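Local coordinates for protein endonuclease NucS (Thermococcus kodakarensis KOD1, PDB 5GKE) that binds double-stranded DNA as a mismatch restriction endonuclease and probably cleaves single-stranded ends of branched DNA, at residues A[151-156]-A[167-172]; A[175-180]-A[191-196]; A[209-214]-A[229-234]. The protein carries 1 engineered substitution. All coordinates share one frame; numbering follows the deposited sequence.

Interaction 1: residues A[151-156]-A[167-172]; sequences KPLFRE and LGRDSD
Lys-151 and Arg-169 form a hydrogen-bonded pair of an antiparallel hairpin: Lys-151 N gives to Arg-169 O at 2.9 Å, nearly straight at 171°, and Arg-169 N returns a bond to Lys-151 O. Further on, the register slips by one residue. Leu-153 N (2.7 Å) and Phe-154 N (2.9 Å) both give to Leu-167 O, while Leu-167 N bonds back to Phe-154 O, which makes a classic beta bulge. Pro-152 has no N-H to offer, and it sits in the non-hydrogen-bonded pair with Gly-168, where none is needed.

Apolar contacts are few and lie near the surface. The Phe-154 and Leu-167 side chains run side by side, with CD1 of the ring 3.9 Å from Leu-167 CB. Leu-153 CG stands beside its own backbone N (chi1 -56°), and from there CD1 reaches over to Arg-169 CG at 3.7 Å. On the sheet face opposite Phe-154 and Leu-167, Pro-152 rests on Phe-140 of helix 132-141.

A CB on Gly-168 would fall only 2.4 Å from Lys-151 O. The pairing of this edge strand therefore rests mainly on main-chain bonds, with two N-H groups sharing one carbonyl, and on a glycine that lets the backbones close in.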
loop_
_atom_site.group_PDB
_atom_site.type_symbol
_atom_site.label_atom_id
_atom_site.label_comp_id
_atom_site.label_asym_id
_atom_site.label_seq_id
_atom_site.Cartn_x
_atom_site.Cartn_y
_atom_site.Cartn_z
ATOM N N LYS A 151 20.778 -27.823 2.960
ATOM C CA LYS A 151 20.896 -27.761 1.518
ATOM C C LYS A 151 19.624 -27.177 0.915
ATOM O O LYS A 151 18.591 -27.849 0.852
ATOM C CB LYS A 151 21.184 -29.162 0.959
ATOM C CG LYS A 151 21.642 -29.202 -0.490
ATOM C CD LYS A 151 22.428 -30.481 -0.776
ATOM C CE LYS A 151 22.881 -30.577 -2.237
ATOM N NZ LYS A 151 21.902 -31.271 -3.136
ATOM N N PRO A 152 19.698 -25.913 0.473
ATOM C CA PRO A 152 18.594 -25.235 -0.213
ATOM C C PRO A 152 18.443 -25.705 -1.657
ATOM O O PRO A 152 19.450 -25.883 -2.339
ATOM C CB PRO A 152 19.000 -23.763 -0.153
ATOM C CG PRO A 152 20.480 -23.794 -0.114
ATOM C CD PRO A 152 20.857 -25.026 0.664
ATOM N N LEU A 153 17.204 -25.862 -2.114
ATOM C CA LEU A 153 16.898 -26.466 -3.417
ATOM C C LEU A 153 16.046 -25.553 -4.273
ATOM O O LEU A 153 16.325 -25.370 -5.446
ATOM C CB LEU A 153 16.213 -27.820 -3.258
ATOM C CG LEU A 153 16.998 -28.827 -2.418
ATOM C CD1 LEU A 153 16.215 -30.114 -2.261
ATOM C CD2 LEU A 153 18.360 -29.085 -3.031
ATOM N N PHE A 154 14.926 -25.086 -3.735
ATOM C CA PHE A 154 14.049 -24.230 -4.517
ATOM C C PHE A 154 13.806 -22.879 -3.853
ATOM O O PHE A 154 13.844 -22.755 -2.631
ATOM C CB PHE A 154 12.698 -24.909 -4.767
ATOM C CG PHE A 154 12.793 -26.355 -5.171
ATOM C CD1 PHE A 154 12.947 -27.348 -4.216
ATOM C CD2 PHE A 154 12.675 -26.728 -6.500
ATOM C CE1 PHE A 154 13.014 -28.687 -4.584
ATOM C CE2 PHE A 154 12.741 -28.065 -6.876
ATOM C CZ PHE A 154 12.910 -29.045 -5.919
ATOM N N ARG A 155 13.544 -21.883 -4.693
ATOM C CA ARG A 155 13.157 -20.548 -4.282
ATOM C C ARG A 155 11.850 -20.180 -5.001
ATOM O O ARG A 155 11.728 -20.387 -6.206
ATOM C CB ARG A 155 14.282 -19.555 -4.604
ATOM C CG ARG A 155 13.930 -18.086 -4.441
ATOM C CD ARG A 155 15.111 -17.177 -4.818
ATOM N NE ARG A 155 16.174 -17.900 -5.528
ATOM C CZ ARG A 155 17.382 -17.401 -5.791
ATOM N NH1 ARG A 155 17.688 -16.167 -5.413
ATOM N NH2 ARG A 155 18.285 -18.130 -6.439
ATOM N N GLU A 156 10.880 -19.643 -4.263
ATOM C CA GLU A 156 9.550 -19.331 -4.804
ATOM C C GLU A 156 8.936 -20.533 -5.513
ATOM O O GLU A 156 8.509 -20.435 -6.661
ATOM C CB GLU A 156 9.602 -18.141 -5.764
ATOM C CG GLU A 156 10.071 -16.826 -5.134
ATOM C CD GLU A 156 9.051 -16.229 -4.173
ATOM O OE1 GLU A 156 7.961 -15.814 -4.633
ATOM O OE2 GLU A 156 9.350 -16.156 -2.961
ATOM N N LEU A 167 12.900 -23.909 -0.211
ATOM C CA LEU A 167 12.641 -25.302 0.096
ATOM C C LEU A 167 13.945 -26.083 -0.024
ATOM O O LEU A 167 14.711 -25.886 -0.967
ATOM C CB LEU A 167 11.564 -25.852 -0.832
ATOM C CG LEU A 167 10.914 -27.197 -0.505
ATOM C CD1 LEU A 167 10.261 -27.176 0.853
ATOM C CD2 LEU A 167 9.898 -27.520 -1.575
ATOM N N GLY A 168 14.198 -26.966 0.936
ATOM C CA GLY A 168 15.457 -27.688 0.988
ATOM C C GLY A 168 15.431 -28.907 1.888
ATOM O O GLY A 168 14.355 -29.421 2.240
ATOM N N ARG A 169 16.620 -29.400 2.227
ATOM C CA ARG A 169 16.752 -30.511 3.164
ATOM C C ARG A 169 17.749 -30.173 4.261
ATOM O O ARG A 169 18.623 -29.324 4.073
ATOM C CB ARG A 169 17.204 -31.795 2.455
ATOM C CG ARG A 169 16.940 -31.856 0.962
ATOM C CD ARG A 169 17.423 -33.179 0.362
ATOM N NE ARG A 169 16.627 -34.325 0.821
ATOM C CZ ARG A 169 17.003 -35.186 1.768
ATOM N NH1 ARG A 169 18.176 -35.053 2.378
ATOM N NH2 ARG A 169 16.205 -36.185 2.103
ATOM N N ASP A 170 17.623 -30.841 5.403
ATOM C CA ASP A 170 18.654 -30.765 6.420
ATOM C C ASP A 170 19.547 -32.010 6.372
ATOM O O ASP A 170 19.287 -32.957 5.621
ATOM C CB ASP A 170 18.038 -30.590 7.816
ATOM C CG ASP A 170 17.125 -31.750 8.225
ATOM O OD1 ASP A 170 16.441 -31.626 9.262
ATOM O OD2 ASP A 170 17.080 -32.784 7.530
ATOM N N SER A 171 20.581 -32.015 7.203
ATOM C CA SER A 171 21.585 -33.066 7.185
ATOM C C SER A 171 21.073 -34.375 7.787
ATOM O O SER A 171 21.760 -35.389 7.762
ATOM C CB SER A 171 22.825 -32.600 7.934
ATOM O OG SER A 171 22.484 -32.267 9.266
ATOM N N ASP A 172 19.875 -34.339 8.356
ATOM C CA ASP A 172 19.214 -35.543 8.841
ATOM C C ASP A 172 18.225 -36.098 7.820
ATOM O O ASP A 172 17.493 -37.041 8.119
ATOM C CB ASP A 172 18.494 -35.269 10.162
ATOM C CG ASP A 172 19.372 -35.533 11.369
ATOM O OD1 ASP A 172 20.611 -35.582 11.202
ATOM O OD2 ASP A 172 18.826 -35.687 12.484
#

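Interaction 2: residues A[175-180]-A[191-196]; sequences IVVLEL and RQLKSY. With MG (magnesium ion), chain E; nucleotides of chain C; nucleotides of chain D.
Val-177 and Glu-179, on the middle strand of the five-stranded sheet, pack against Leu-193 and Tyr-196 of helix 187-204 in a buried strand-to-helix contact, the two segments running nearly antiparallel. Leu-193 CD1 serves both strand residues, 4.1 Å from Val-177 CB and in touch with Glu-179 CB. Val-177 CG1 meets Tyr-196 CB at 4.0 Å, the side chains crossing at about a right angle.

Polar groups gather at the DNA end. Glu-179 bends at chi2 (63°), which swings CD toward the magnesium ion, and both carboxylate oxygens bind it, OE1 at 2.4 Å. Gln-192 belongs to the same metal site, and OP1 of DC6 of chain C is a further ligand of the ion. Glu-179 OE2 also lies in the plane of the Tyr-196 ring, at its edge, 3.8 Å from CE2. Tyr-196 OH hydrogen-bonds OP1 of DA5 of chain C at 2.7 Å.

Arg-191 holds the other strand: NH1 and NH2 both give to OP2 of DG5 of chain D, which lies in the guanidinium plane. An alanine here would probably leave that phosphate oxygen without these two donors and slacken the hold on chain D. A metal-binding glutamate followed two residues on by Lys-181 is typical of the PD-(D/E)XK nuclease core.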
loop_
_atom_site.group_PDB
_atom_site.type_symbol
_atom_site.label_atom_id
_atom_site.label_comp_id
_atom_site.label_asym_id
_atom_site.label_seq_id
_atom_site.Cartn_x
_atom_site.Cartn_y
_atom_site.Cartn_z
ATOM N N ILE A 175 12.780 -32.755 4.932
ATOM C CA ILE A 175 12.437 -31.609 4.105
ATOM C C ILE A 175 12.353 -30.342 4.981
ATOM O O ILE A 175 11.781 -30.373 6.080
ATOM C CB ILE A 175 11.087 -31.809 3.386
ATOM C CG1 ILE A 175 11.070 -33.108 2.579
ATOM C CG2 ILE A 175 10.772 -30.622 2.496
ATOM C CD1 ILE A 175 12.179 -33.199 1.621
ATOM N N VAL A 176 12.916 -29.233 4.503
ATOM C CA VAL A 176 12.825 -27.964 5.230
ATOM C C VAL A 176 12.089 -26.899 4.413
ATOM O O VAL A 176 12.448 -26.622 3.267
ATOM C CB VAL A 176 14.220 -27.434 5.621
ATOM C CG1 VAL A 176 14.106 -26.083 6.304
ATOM C CG2 VAL A 176 14.934 -28.431 6.526
ATOM N N VAL A 177 11.027 -26.347 4.999
ATOM C CA VAL A 177 10.424 -25.101 4.528
ATOM C C VAL A 177 11.041 -23.938 5.256
ATOM O O VAL A 177 11.104 -23.954 6.487
ATOM C CB VAL A 177 8.924 -25.008 4.798
ATOM C CG1 VAL A 177 8.297 -24.008 3.847
ATOM C CG2 VAL A 177 8.279 -26.338 4.676
ATOM N N LEU A 178 11.491 -22.934 4.512
ATOM C CA LEU A 178 11.830 -21.647 5.112
ATOM C C LEU A 178 10.748 -20.641 4.752
ATOM O O LEU A 178 10.314 -20.577 3.593
ATOM C CB LEU A 178 13.176 -21.129 4.631
ATOM C CG LEU A 178 14.466 -21.914 4.833
ATOM C CD1 LEU A 178 15.628 -21.014 4.415
ATOM C CD2 LEU A 178 14.624 -22.397 6.273
ATOM N N GLU A 179 10.284 -19.892 5.753
ATOM C CA GLU A 179 9.500 -18.686 5.511
ATOM C C GLU A 179 10.327 -17.471 5.941
ATOM O O GLU A 179 10.788 -17.400 7.079
ATOM C CB GLU A 179 8.164 -18.731 6.250
ATOM C CG GLU A 179 7.339 -17.438 6.136
ATOM C CD GLU A 179 6.898 -17.102 4.712
ATOM O OE1 GLU A 179 6.400 -15.975 4.495
ATOM O OE2 GLU A 179 7.026 -17.960 3.807
ATOM N N LEU A 180 10.546 -16.544 5.015
ATOM C CA LEU A 180 11.389 -15.378 5.274
ATOM C C LEU A 180 10.544 -14.143 5.505
ATOM O O LEU A 180 9.483 -13.984 4.885
ATOM C CB LEU A 180 12.346 -15.113 4.110
ATOM C CG LEU A 180 13.015 -16.310 3.442
ATOM C CD1 LEU A 180 13.918 -15.862 2.273
ATOM C CD2 LEU A 180 13.794 -17.117 4.470
ATOM N N ARG A 191 1.285 -18.457 9.961
ATOM C CA ARG A 191 0.166 -19.096 9.292
ATOM C C ARG A 191 0.570 -19.580 7.913
ATOM O O ARG A 191 0.152 -20.649 7.485
ATOM C CB ARG A 191 -1.029 -18.137 9.158
ATOM C CG ARG A 191 -1.667 -17.715 10.458
ATOM C CD ARG A 191 -3.063 -17.138 10.233
ATOM N NE ARG A 191 -3.542 -16.518 11.459
ATOM C CZ ARG A 191 -3.568 -15.208 11.695
ATOM N NH1 ARG A 191 -3.176 -14.339 10.767
ATOM N NH2 ARG A 191 -4.011 -14.767 12.864
ATOM N N GLN A 192 1.343 -18.760 7.206
ATOM C CA GLN A 192 1.943 -19.164 5.943
ATOM C C GLN A 192 2.795 -20.429 6.142
ATOM O O GLN A 192 2.553 -21.459 5.522
ATOM C CB GLN A 192 2.809 -18.035 5.382
ATOM C CG GLN A 192 2.204 -17.251 4.228
ATOM C CD GLN A 192 3.113 -16.097 3.788
ATOM O OE1 GLN A 192 3.950 -16.226 2.869
ATOM N NE2 GLN A 192 2.962 -14.973 4.453
ATOM N N LEU A 193 3.777 -20.329 7.033
ATOM C CA LEU A 193 4.680 -21.419 7.347
ATOM C C LEU A 193 3.949 -22.710 7.748
ATOM O O LEU A 193 4.237 -23.769 7.222
ATOM C CB LEU A 193 5.633 -20.998 8.469
ATOM C CG LEU A 193 6.678 -22.058 8.849
ATOM C CD1 LEU A 193 7.463 -22.480 7.610
ATOM C CD2 LEU A 193 7.633 -21.567 9.946
ATOM N N LYS A 194 3.020 -22.613 8.692
ATOM C CA LYS A 194 2.268 -23.766 9.154
ATOM C C LYS A 194 1.524 -24.395 7.988
ATOM O O LYS A 194 1.513 -25.611 7.815
ATOM C CB LYS A 194 1.290 -23.354 10.266
ATOM C CG LYS A 194 0.243 -24.398 10.665
ATOM C CD LYS A 194 -0.469 -23.971 11.947
ATOM C CE LYS A 194 -1.415 -25.038 12.484
ATOM N NZ LYS A 194 -2.616 -25.219 11.646
ATOM N N SER A 195 0.905 -23.547 7.186
ATOM C CA SER A 195 0.172 -24.001 6.023
ATOM C C SER A 195 1.059 -24.803 5.057
ATOM O O SER A 195 0.637 -25.831 4.511
ATOM C CB SER A 195 -0.449 -22.801 5.310
ATOM O OG SER A 195 -1.330 -23.203 4.286
ATOM N N TYR A 196 2.294 -24.353 4.857
ATOM C CA TYR A 196 3.155 -25.022 3.886
ATOM C C TYR A 196 3.627 -26.350 4.446
ATOM O O TYR A 196 3.662 -27.359 3.744
ATOM C CB TYR A 196 4.354 -24.157 3.512
ATOM C CG TYR A 196 3.969 -22.823 2.932
ATOM C CD1 TYR A 196 2.833 -22.689 2.126
ATOM C CD2 TYR A 196 4.739 -21.684 3.193
ATOM C CE1 TYR A 196 2.476 -21.460 1.600
ATOM C CE2 TYR A 196 4.396 -20.446 2.663
ATOM C CZ TYR A 196 3.267 -20.339 1.881
ATOM O OH TYR A 196 2.936 -19.114 1.371
HETATM MG MG MG E . 6.445 -16.135 2.123
ATOM P P DA C 5 0.604 -17.743 -1.278
ATOM O OP1 DA C 5 1.369 -18.932 -0.841
ATOM O OP2 DA C 5 -0.711 -17.381 -0.694
ATOM O "O5'" DA C 5 1.592 -16.498 -1.129
ATOM C "C5'" DA C 5 2.922 -16.606 -1.593
ATOM C "C4'" DA C 5 3.617 -15.266 -1.522
ATOM O "O4'" DA C 5 3.020 -14.354 -2.486
ATOM C "C3'" DA C 5 3.530 -14.572 -0.157
ATOM O "O3'" DA C 5 4.821 -14.088 0.200
ATOM C "C2'" DA C 5 2.526 -13.445 -0.407
ATOM C "C1'" DA C 5 2.804 -13.118 -1.859
ATOM N N9 DA C 5 1.705 -12.417 -2.510
ATOM C C8 DA C 5 0.368 -12.678 -2.393
ATOM N N7 DA C 5 -0.394 -11.857 -3.078
ATOM C C5 DA C 5 0.510 -10.986 -3.674
ATOM C C6 DA C 5 0.344 -9.874 -4.528
ATOM N N6 DA C 5 -0.847 -9.437 -4.953
ATOM N N1 DA C 5 1.452 -9.228 -4.934
ATOM C C2 DA C 5 2.646 -9.663 -4.514
ATOM N N3 DA C 5 2.931 -10.690 -3.716
ATOM C C4 DA C 5 1.806 -11.316 -3.328
ATOM P P DC C 6 5.063 -13.107 1.457
ATOM O OP1 DC C 6 6.093 -13.748 2.305
ATOM O OP2 DC C 6 3.800 -12.660 2.078
ATOM O "O5'" DC C 6 5.770 -11.858 0.764
ATOM C "C5'" DC C 6 6.947 -12.075 0.001
ATOM C "C4'" DC C 6 7.405 -10.803 -0.674
ATOM O "O4'" DC C 6 6.323 -10.246 -1.458
ATOM C "C3'" DC C 6 7.843 -9.690 0.265
ATOM O "O3'" DC C 6 8.855 -8.934 -0.375
ATOM C "C2'" DC C 6 6.559 -8.886 0.435
ATOM C "C1'" DC C 6 5.995 -8.959 -0.974
ATOM N N1 DC C 6 4.510 -8.797 -1.070
ATOM C C2 DC C 6 3.978 -7.780 -1.867
ATOM O O2 DC C 6 4.747 -7.007 -2.447
ATOM N N3 DC C 6 2.632 -7.660 -1.972
ATOM C C4 DC C 6 1.831 -8.521 -1.325
ATOM N N4 DC C 6 0.507 -8.365 -1.455
ATOM C C5 DC C 6 2.355 -9.571 -0.514
ATOM C C6 DC C 6 3.687 -9.675 -0.422
ATOM P P DG D 5 -4.768 -11.427 13.106
ATOM O OP1 DG D 5 -5.822 -12.437 13.371
ATOM O OP2 DG D 5 -3.437 -11.864 12.646
ATOM O "O5'" DG D 5 -5.356 -10.388 12.051
ATOM C "C5'" DG D 5 -6.603 -9.755 12.304
ATOM C "C4'" DG D 5 -6.840 -8.623 11.321
ATOM O "O4'" DG D 5 -5.799 -7.612 11.477
ATOM C "C3'" DG D 5 -6.809 -9.028 9.837
ATOM O "O3'" DG D 5 -7.820 -8.329 9.150
ATOM C "C2'" DG D 5 -5.428 -8.559 9.398
ATOM C "C1'" DG D 5 -5.320 -7.279 10.201
ATOM N N9 DG D 5 -3.963 -6.742 10.292
ATOM C C8 DG D 5 -2.791 -7.440 10.446
ATOM N N7 DG D 5 -1.731 -6.672 10.471
ATOM C C5 DG D 5 -2.241 -5.388 10.304
ATOM C C6 DG D 5 -1.576 -4.136 10.243
ATOM O O6 DG D 5 -0.369 -3.909 10.328
ATOM N N1 DG D 5 -2.472 -3.083 10.063
ATOM C C2 DG D 5 -3.837 -3.226 9.962
ATOM N N2 DG D 5 -4.550 -2.101 9.789
ATOM N N3 DG D 5 -4.462 -4.391 10.022
ATOM C C4 DG D 5 -3.608 -5.420 10.195
#

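Interaction 3: residues A[209-214]-A[229-234]; sequences RGILVA and GLEFRK
Arg-209 grips Glu-231 side-on with two nitrogens, in a salt bridge so flat that guanidinium and carboxylate are only 15° apart. NE gives to OE1 and NH2 to OE2, each at 2.9 Å and each on the syn lone pair. The pair ties together two parallel neighbours of the sheet, strands 208-214 and 231-234, in a beta-alpha-beta crossover through helix 219-227. Arg-209 NH1 has partners of its own in Glu-147 and Asp-170. Arg-233 NH2 makes a long ion pair with Glu-231 OE2, so this carboxylate lies near two positive groups, which would probably favour its charged form.

The main chains join by alternating bonds: Glu-231 N to Gly-210 O, Leu-212 N to Glu-231 O at 2.9 Å, and Arg-233 N to Leu-212 O. The last link, Ala-214 N to Arg-233 O, is weak at 3.3 Å. CA-H...O contacts add to the pairing, among them Phe-232 CA to Leu-212 O.

Leu-212 and Phe-232 share the sheet face that packs on Leu-225 of the crossover helix. Before the strand, Gly-229 ends that helix in a Schellman motif, its positive phi suiting glycine. Leu-230 CD2 then comes 3.7 Å from Gly-210 CA, where a CB on the glycine would clash with it. A chi1 of 170° sets Phe-232 CG anti to the backbone N, 4.0 Å from Leu-212 O. At the far end of the ring, Phe-232 CZ lies 3.6 Å from Ala-214 O.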
loop_
_atom_site.group_PDB
_atom_site.type_symbol
_atom_site.label_atom_id
_atom_site.label_comp_id
_atom_site.label_asym_id
_atom_site.label_seq_id
_atom_site.Cartn_x
_atom_site.Cartn_y
_atom_site.Cartn_z
ATOM N N ARG A 209 10.355 -30.143 8.436
ATOM C CA ARG A 209 10.607 -29.064 9.398
ATOM C C ARG A 209 10.222 -27.710 8.802
ATOM O O ARG A 209 10.505 -27.461 7.630
ATOM C CB ARG A 209 12.072 -29.020 9.800
ATOM C CG ARG A 209 12.547 -30.172 10.643
ATOM C CD ARG A 209 14.062 -30.181 10.675
ATOM N NE ARG A 209 14.608 -28.990 11.322
ATOM C CZ ARG A 209 15.835 -28.527 11.115
ATOM N NH1 ARG A 209 16.623 -29.143 10.250
ATOM N NH2 ARG A 209 16.268 -27.439 11.752
ATOM N N GLY A 210 9.495 -26.886 9.559
ATOM C CA GLY A 210 9.326 -25.483 9.211
ATOM C C GLY A 210 10.262 -24.550 9.950
ATOM O O GLY A 210 10.464 -24.681 11.161
ATOM N N ILE A 211 10.756 -23.530 9.265
ATOM C CA ILE A 211 11.613 -22.566 9.935
ATOM C C ILE A 211 11.227 -21.158 9.531
ATOM O O ILE A 211 11.205 -20.826 8.345
ATOM C CB ILE A 211 13.099 -22.774 9.617
ATOM C CG1 ILE A 211 13.532 -24.207 9.908
ATOM C CG2 ILE A 211 13.947 -21.787 10.410
ATOM C CD1 ILE A 211 15.037 -24.395 9.839
ATOM N N LEU A 212 10.907 -20.339 10.523
ATOM C CA LEU A 212 10.650 -18.935 10.280
ATOM C C LEU A 212 11.973 -18.198 10.373
ATOM O O LEU A 212 12.723 -18.353 11.332
ATOM C CB LEU A 212 9.638 -18.366 11.276
ATOM C CG LEU A 212 9.290 -16.881 11.128
ATOM C CD1 LEU A 212 8.921 -16.520 9.708
ATOM C CD2 LEU A 212 8.143 -16.568 12.025
ATOM N N VAL A 213 12.277 -17.423 9.352
ATOM C CA VAL A 213 13.554 -16.748 9.302
ATOM C C VAL A 213 13.270 -15.253 9.196
ATOM O O VAL A 213 12.760 -14.770 8.186
ATOM C CB VAL A 213 14.409 -17.268 8.109
ATOM C CG1 VAL A 213 15.757 -16.581 8.053
ATOM C CG2 VAL A 213 14.586 -18.771 8.209
ATOM N N ALA A 214 13.581 -14.524 10.255
ATOM C CA ALA A 214 13.301 -13.101 10.304
ATOM C C ALA A 214 14.241 -12.448 11.313
ATOM O O ALA A 214 14.982 -13.140 12.000
ATOM C CB ALA A 214 11.842 -12.873 10.680
ATOM N N GLY A 229 5.147 -26.430 17.088
ATOM C CA GLY A 229 6.427 -27.095 16.931
ATOM C C GLY A 229 7.200 -26.627 15.709
ATOM O O GLY A 229 7.755 -27.434 14.975
ATOM N N LEU A 230 7.245 -25.317 15.497
ATOM C CA LEU A 230 7.943 -24.752 14.349
ATOM C C LEU A 230 9.155 -23.987 14.862
ATOM O O LEU A 230 9.195 -23.615 16.031
ATOM C CB LEU A 230 7.011 -23.857 13.530
ATOM C CG LEU A 230 5.935 -24.607 12.741
ATOM C CD1 LEU A 230 4.998 -23.659 12.039
ATOM C CD2 LEU A 230 6.584 -25.503 11.728
ATOM N N GLU A 231 10.172 -23.812 14.022
ATOM C CA GLU A 231 11.416 -23.217 14.497
ATOM C C GLU A 231 11.609 -21.768 14.055
ATOM O O GLU A 231 10.846 -21.245 13.252
ATOM C CB GLU A 231 12.594 -24.056 14.022
ATOM C CG GLU A 231 12.544 -25.497 14.477
ATOM C CD GLU A 231 13.519 -26.374 13.711
ATOM O OE1 GLU A 231 13.057 -27.340 13.061
ATOM O OE2 GLU A 231 14.740 -26.090 13.758
ATOM N N PHE A 232 12.675 -21.155 14.558
ATOM C CA PHE A 232 13.009 -19.774 14.265
ATOM C C PHE A 232 14.515 -19.604 14.161
ATOM O O PHE A 232 15.261 -20.115 14.987
ATOM C CB PHE A 232 12.448 -18.837 15.341
ATOM C CG PHE A 232 12.942 -17.407 15.238
ATOM C CD1 PHE A 232 12.269 -16.479 14.460
ATOM C CD2 PHE A 232 14.071 -16.990 15.936
ATOM C CE1 PHE A 232 12.722 -15.167 14.367
ATOM C CE2 PHE A 232 14.527 -15.683 15.846
ATOM C CZ PHE A 232 13.852 -14.772 15.062
ATOM N N ARG A 233 14.950 -18.887 13.136
ATOM C CA ARG A 233 16.343 -18.479 13.008
ATOM C C ARG A 233 16.380 -16.972 12.773
ATOM O O ARG A 233 15.746 -16.472 11.846
ATOM C CB ARG A 233 17.048 -19.218 11.864
ATOM C CG ARG A 233 18.595 -19.128 11.926
ATOM C CD ARG A 233 19.153 -20.169 12.908
ATOM N NE ARG A 233 18.232 -21.303 13.049
ATOM C CZ ARG A 233 18.399 -22.329 13.883
ATOM N NH1 ARG A 233 19.464 -22.379 14.682
ATOM N NH2 ARG A 233 17.485 -23.302 13.921
ATOM N N LYS A 234 17.092 -16.255 13.636
ATOM C CA LYS A 234 17.251 -14.814 13.494
ATOM C C LYS A 234 18.133 -14.493 12.299
ATOM O O LYS A 234 19.256 -14.978 12.200
ATOM C CB LYS A 234 17.849 -14.210 14.765
ATOM C CG LYS A 234 18.195 -12.717 14.683
ATOM C CD LYS A 234 18.255 -12.069 16.082
ATOM C CE LYS A 234 16.963 -12.344 16.876
ATOM N NZ LYS A 234 16.915 -11.736 18.236
#

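In the fold
The three contacts follow one another along the chain, each closing before the next opens, and all lie in the C-terminal nuclease domain around one mixed five-stranded sheet. Interaction 1 builds the hairpin at one edge, interaction 2 lays helix 187-204 on the central strand, and interaction 3 pairs the last two strands at the opposite edge. Centres of interactions 2 and 3 are about 8 Å apart; that of interaction 1 is about 12 Å from the former and 14 Å from the latter. Gly-168 O probably bonds Val-176 N, and Glu-179 O probably bonds Val-213 N. Asp-170 OD1 forms a salt bridge with Arg-209 NH1 at 2.7 Å. The strand carrying the metal-binding Glu-179 is thus flanked by both hairpin and crossover.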